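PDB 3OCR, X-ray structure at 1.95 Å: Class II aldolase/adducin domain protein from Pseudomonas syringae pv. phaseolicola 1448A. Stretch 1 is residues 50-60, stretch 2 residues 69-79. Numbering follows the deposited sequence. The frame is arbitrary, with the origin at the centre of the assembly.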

# COMPACT_ATOMS: atom_id res chain seq x y z
N TRP A 50 -7.42 8.28 6.53
CA TRP A 50 -6.71 9.34 7.24
C TRP A 50 -6.85 9.20 8.76
O TRP A 50 -6.79 10.18 9.47
N THR A 51 -7.05 7.98 9.23
CA THR A 51 -7.48 7.76 10.62
C THR A 51 -6.36 7.18 11.47
O THR A 51 -5.44 6.57 10.95
N ASP A 52 -6.50 7.34 12.78
CA ASP A 52 -5.60 6.76 13.75
C ASP A 52 -6.51 6.16 14.83
O ASP A 52 -6.60 6.65 15.97
N HIS A 53 -7.21 5.09 14.44
CA HIS A 53 -8.13 4.36 15.32
C HIS A 53 -9.12 5.35 15.93
O HIS A 53 -9.81 6.05 15.20
N ILE A 54 -9.17 5.44 17.25
CA ILE A 54 -10.15 6.32 17.89
C ILE A 54 -9.61 7.69 18.27
O ILE A 54 -10.27 8.44 18.99
N TYR A 55 -8.40 8.00 17.83
CA TYR A 55 -7.76 9.24 18.21
C TYR A 55 -7.90 10.24 17.05
O TYR A 55 -8.36 9.88 15.97
N THR A 56 -7.55 11.49 17.29
CA THR A 56 -7.82 12.59 16.35
C THR A 56 -9.31 12.89 16.10
O THR A 56 -10.17 12.04 16.25
N HIS A 57 -9.58 14.13 15.70
CA HIS A 57 -10.90 14.69 15.74
C HIS A 57 -11.10 15.77 14.70
O HIS A 57 -10.14 16.48 14.34
N PHE A 58 -12.33 15.87 14.22
CA PHE A 58 -12.75 16.98 13.36
C PHE A 58 -13.83 17.77 14.10
O PHE A 58 -14.79 17.18 14.58
N SER A 59 -13.71 19.10 14.14
CA SER A 59 -14.77 19.91 14.78
C SER A 59 -15.38 20.90 13.79
O SER A 59 -14.70 21.31 12.83
N ALA A 60 -16.64 21.26 14.00
CA ALA A 60 -17.33 22.32 13.26
C ALA A 60 -18.15 23.20 14.19
O ALA A 60 -18.79 22.70 15.12
N PHE A 69 -20.17 23.71 19.28
CA PHE A 69 -19.36 22.95 18.33
C PHE A 69 -19.70 21.47 18.34
O PHE A 69 -20.11 20.92 19.36
N LEU A 70 -19.51 20.83 17.19
CA LEU A 70 -19.75 19.40 17.03
C LEU A 70 -18.44 18.63 16.92
O LEU A 70 -17.49 19.08 16.27
N ILE A 71 -18.39 17.47 17.57
CA ILE A 71 -17.23 16.58 17.56
C ILE A 71 -17.70 15.13 17.77
O ILE A 71 -18.87 14.90 18.18
N ASN A 72 -16.85 14.16 17.42
CA ASN A 72 -17.17 12.75 17.65
C ASN A 72 -17.29 12.41 19.13
O ASN A 72 -16.63 13.02 19.98
N ALA A 73 -18.17 11.46 19.42
CA ALA A 73 -18.29 10.85 20.73
C ALA A 73 -17.05 10.04 21.05
O ALA A 73 -16.47 9.41 20.16
N PHE A 74 -16.70 10.03 22.34
CA PHE A 74 -15.52 9.35 22.90
C PHE A 74 -15.51 7.87 22.59
O PHE A 74 -16.38 7.13 23.06
N GLY A 75 -14.56 7.43 21.78
CA GLY A 75 -14.41 5.99 21.54
C GLY A 75 -15.06 5.41 20.29
O GLY A 75 -14.87 4.23 20.00
N LEU A 76 -15.81 6.21 19.55
CA LEU A 76 -16.34 5.77 18.26
C LEU A 76 -15.30 5.92 17.16
O LEU A 76 -14.54 6.87 17.17
N LEU A 77 -15.30 4.99 16.22
CA LEU A 77 -14.48 5.09 15.01
C LEU A 77 -15.10 6.06 13.99
O LEU A 77 -16.31 6.24 13.96
N PHE A 78 -14.25 6.67 13.17
CA PHE A 78 -14.66 7.63 12.13
C PHE A 78 -15.73 7.02 11.26
O PHE A 78 -16.63 7.70 10.78
N ASP A 79 -15.61 5.70 11.09
CA ASP A 79 -16.49 4.83 10.33
C ASP A 79 -17.89 4.71 10.89
O ASP A 79 -18.79 4.18 10.24

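Phe78 anchors this contact, with more of its surface covered by the other stretch than any other residue. Its CB points toward stretch 1, and an m chi1 (-83°) carries the ring into a pocket of mixed character. Thr51, in the p rotamer, lays CG2 3.5 Å from Phe78 CD2. At the ring edge, Thr56 O approaches Phe78 CE1 at 3.3 Å, a fitting place for a carbonyl because the rim carries the ring's positive hydrogens. Phe58 (m) completes the pocket by offering its face to the edge of Phe78, with centroids 5.3 Å apart and planes at 64°.

Ile54 is the second anchor. Its p, t rotamer sets CG2 3.6 Å from Leu77 CD2 and 3.4 Å from Gly75 O; Leu77 (m, t) also brings CD2 3.7 Å from His53 ND1. Two waters satisfy backbone polar groups beside this apolar packing: water 1 links His53 O to Phe78 N, while water 2 donates to Ile54 O and Leu76 O and accepts a weak bond from Gly75 N.

Toward the strands, His57 (m) donates from ND1 to Asn72 OD1 at 2.5 Å, nearly linear at 172°. Asn72 is p, its CB pointing toward stretch 1. Beside this buried polar pair, Ile71 CD1 packs 3.6 Å from His57 CB.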

# COMPACT_ATOMS: atom_id res chain seq x y z
CB TRP A 50 -7.20 10.74 6.82
CG TRP A 50 -7.12 11.06 5.34
CD1 TRP A 50 -6.23 10.56 4.44
CD2 TRP A 50 -7.95 11.97 4.62
NE1 TRP A 50 -6.45 11.10 3.20
CE2 TRP A 50 -7.51 11.97 3.28
CE3 TRP A 50 -9.03 12.79 4.98
CZ2 TRP A 50 -8.11 12.75 2.28
CZ3 TRP A 50 -9.64 13.56 3.99
CH2 TRP A 50 -9.18 13.54 2.65
CB THR A 51 -8.64 6.77 10.72
OG1 THR A 51 -8.26 5.53 10.12
CG2 THR A 51 -9.89 7.30 10.07
CB ASP A 52 -4.62 7.85 14.24
CG ASP A 52 -3.77 7.42 15.42
OD1 ASP A 52 -3.49 6.21 15.55
OD2 ASP A 52 -3.37 8.30 16.21
CB HIS A 53 -7.35 3.58 16.39
CG HIS A 53 -8.17 2.52 17.09
ND1 HIS A 53 -8.95 1.61 16.40
CD2 HIS A 53 -8.33 2.24 18.40
CE1 HIS A 53 -9.55 0.82 17.27
NE2 HIS A 53 -9.19 1.17 18.49
CB ILE A 54 -10.80 5.66 19.13
CG1 ILE A 54 -9.73 5.10 20.06
CG2 ILE A 54 -11.78 4.58 18.70
CD1 ILE A 54 -10.20 4.88 21.48
CB TYR A 55 -6.32 8.95 18.63
CG TYR A 55 -6.27 7.74 19.56
CD1 TYR A 55 -6.70 7.85 20.89
CD2 TYR A 55 -5.84 6.49 19.10
CE1 TYR A 55 -6.69 6.75 21.74
CE2 TYR A 55 -5.82 5.38 19.95
CZ TYR A 55 -6.25 5.52 21.28
OH TYR A 55 -6.26 4.45 22.15
CB THR A 56 -7.02 12.50 15.01
OG1 THR A 56 -7.74 11.74 14.03
CG2 THR A 56 -5.61 11.94 15.24
CB HIS A 57 -11.14 15.31 17.11
CG HIS A 57 -10.94 14.35 18.24
ND1 HIS A 57 -11.89 13.41 18.59
CD2 HIS A 57 -9.89 14.15 19.07
CE1 HIS A 57 -11.43 12.69 19.60
NE2 HIS A 57 -10.22 13.11 19.91
CB PHE A 58 -13.36 16.46 12.05
CG PHE A 58 -12.42 15.67 11.19
CD1 PHE A 58 -11.04 15.73 11.38
CD2 PHE A 58 -12.92 14.93 10.13
CE1 PHE A 58 -10.19 15.01 10.57
CE2 PHE A 58 -12.05 14.21 9.30
CZ PHE A 58 -10.68 14.27 9.52
CB SER A 59 -14.23 20.66 16.01
OG SER A 59 -13.18 21.53 15.63
CB ALA A 60 -18.27 21.71 12.21
CB PHE A 69 -17.86 23.13 18.63
CG PHE A 69 -17.45 24.56 18.67
CD1 PHE A 69 -16.98 25.18 17.53
CD2 PHE A 69 -17.61 25.31 19.84
CE1 PHE A 69 -16.64 26.53 17.56
CE2 PHE A 69 -17.28 26.66 19.87
CZ PHE A 69 -16.79 27.27 18.72
CB LEU A 70 -20.60 19.16 15.79
CG LEU A 70 -22.02 19.73 15.83
CD1 LEU A 70 -22.53 20.10 14.41
CD2 LEU A 70 -22.93 18.73 16.51
CB ILE A 71 -16.19 17.04 18.64
CG1 ILE A 71 -14.84 16.35 18.46
CG2 ILE A 71 -16.77 16.89 20.05
CD1 ILE A 71 -13.63 17.21 18.82
CB ASN A 72 -16.18 11.79 16.93
CG ASN A 72 -14.75 11.88 17.46
OD1 ASN A 72 -14.18 12.96 17.59
ND2 ASN A 72 -14.16 10.73 17.76
CB ALA A 73 -19.57 9.96 20.81
CB PHE A 74 -15.55 9.51 24.43
CG PHE A 74 -14.20 9.37 25.12
CD1 PHE A 74 -13.01 9.40 24.39
CD2 PHE A 74 -14.14 9.28 26.51
CE1 PHE A 74 -11.76 9.31 25.04
CE2 PHE A 74 -12.91 9.20 27.17
CZ PHE A 74 -11.72 9.21 26.43
CB LEU A 76 -17.56 6.59 17.85
CG LEU A 76 -18.86 6.40 18.64
CD1 LEU A 76 -20.03 6.99 17.82
CD2 LEU A 76 -19.10 4.94 18.96
CB LEU A 77 -14.35 3.70 14.38
CG LEU A 77 -13.67 2.63 15.23
CD1 LEU A 77 -13.79 1.27 14.55
CD2 LEU A 77 -12.20 3.02 15.44
CB PHE A 78 -13.46 8.03 11.29
CG PHE A 78 -12.61 9.13 11.91
CD1 PHE A 78 -12.53 9.28 13.30
CD2 PHE A 78 -11.92 10.02 11.11
CE1 PHE A 78 -11.76 10.29 13.88
CE2 PHE A 78 -11.12 11.05 11.67
CZ PHE A 78 -11.05 11.18 13.07
CB ASP A 79 -15.88 3.43 10.40
CG ASP A 79 -15.68 2.83 9.05
OD1 ASP A 79 -16.15 3.43 8.06
OD2 ASP A 79 -15.06 1.75 8.96
O HOH W 1 -11.42 5.68 12.91
O HOH W 2 -13.17 8.07 19.12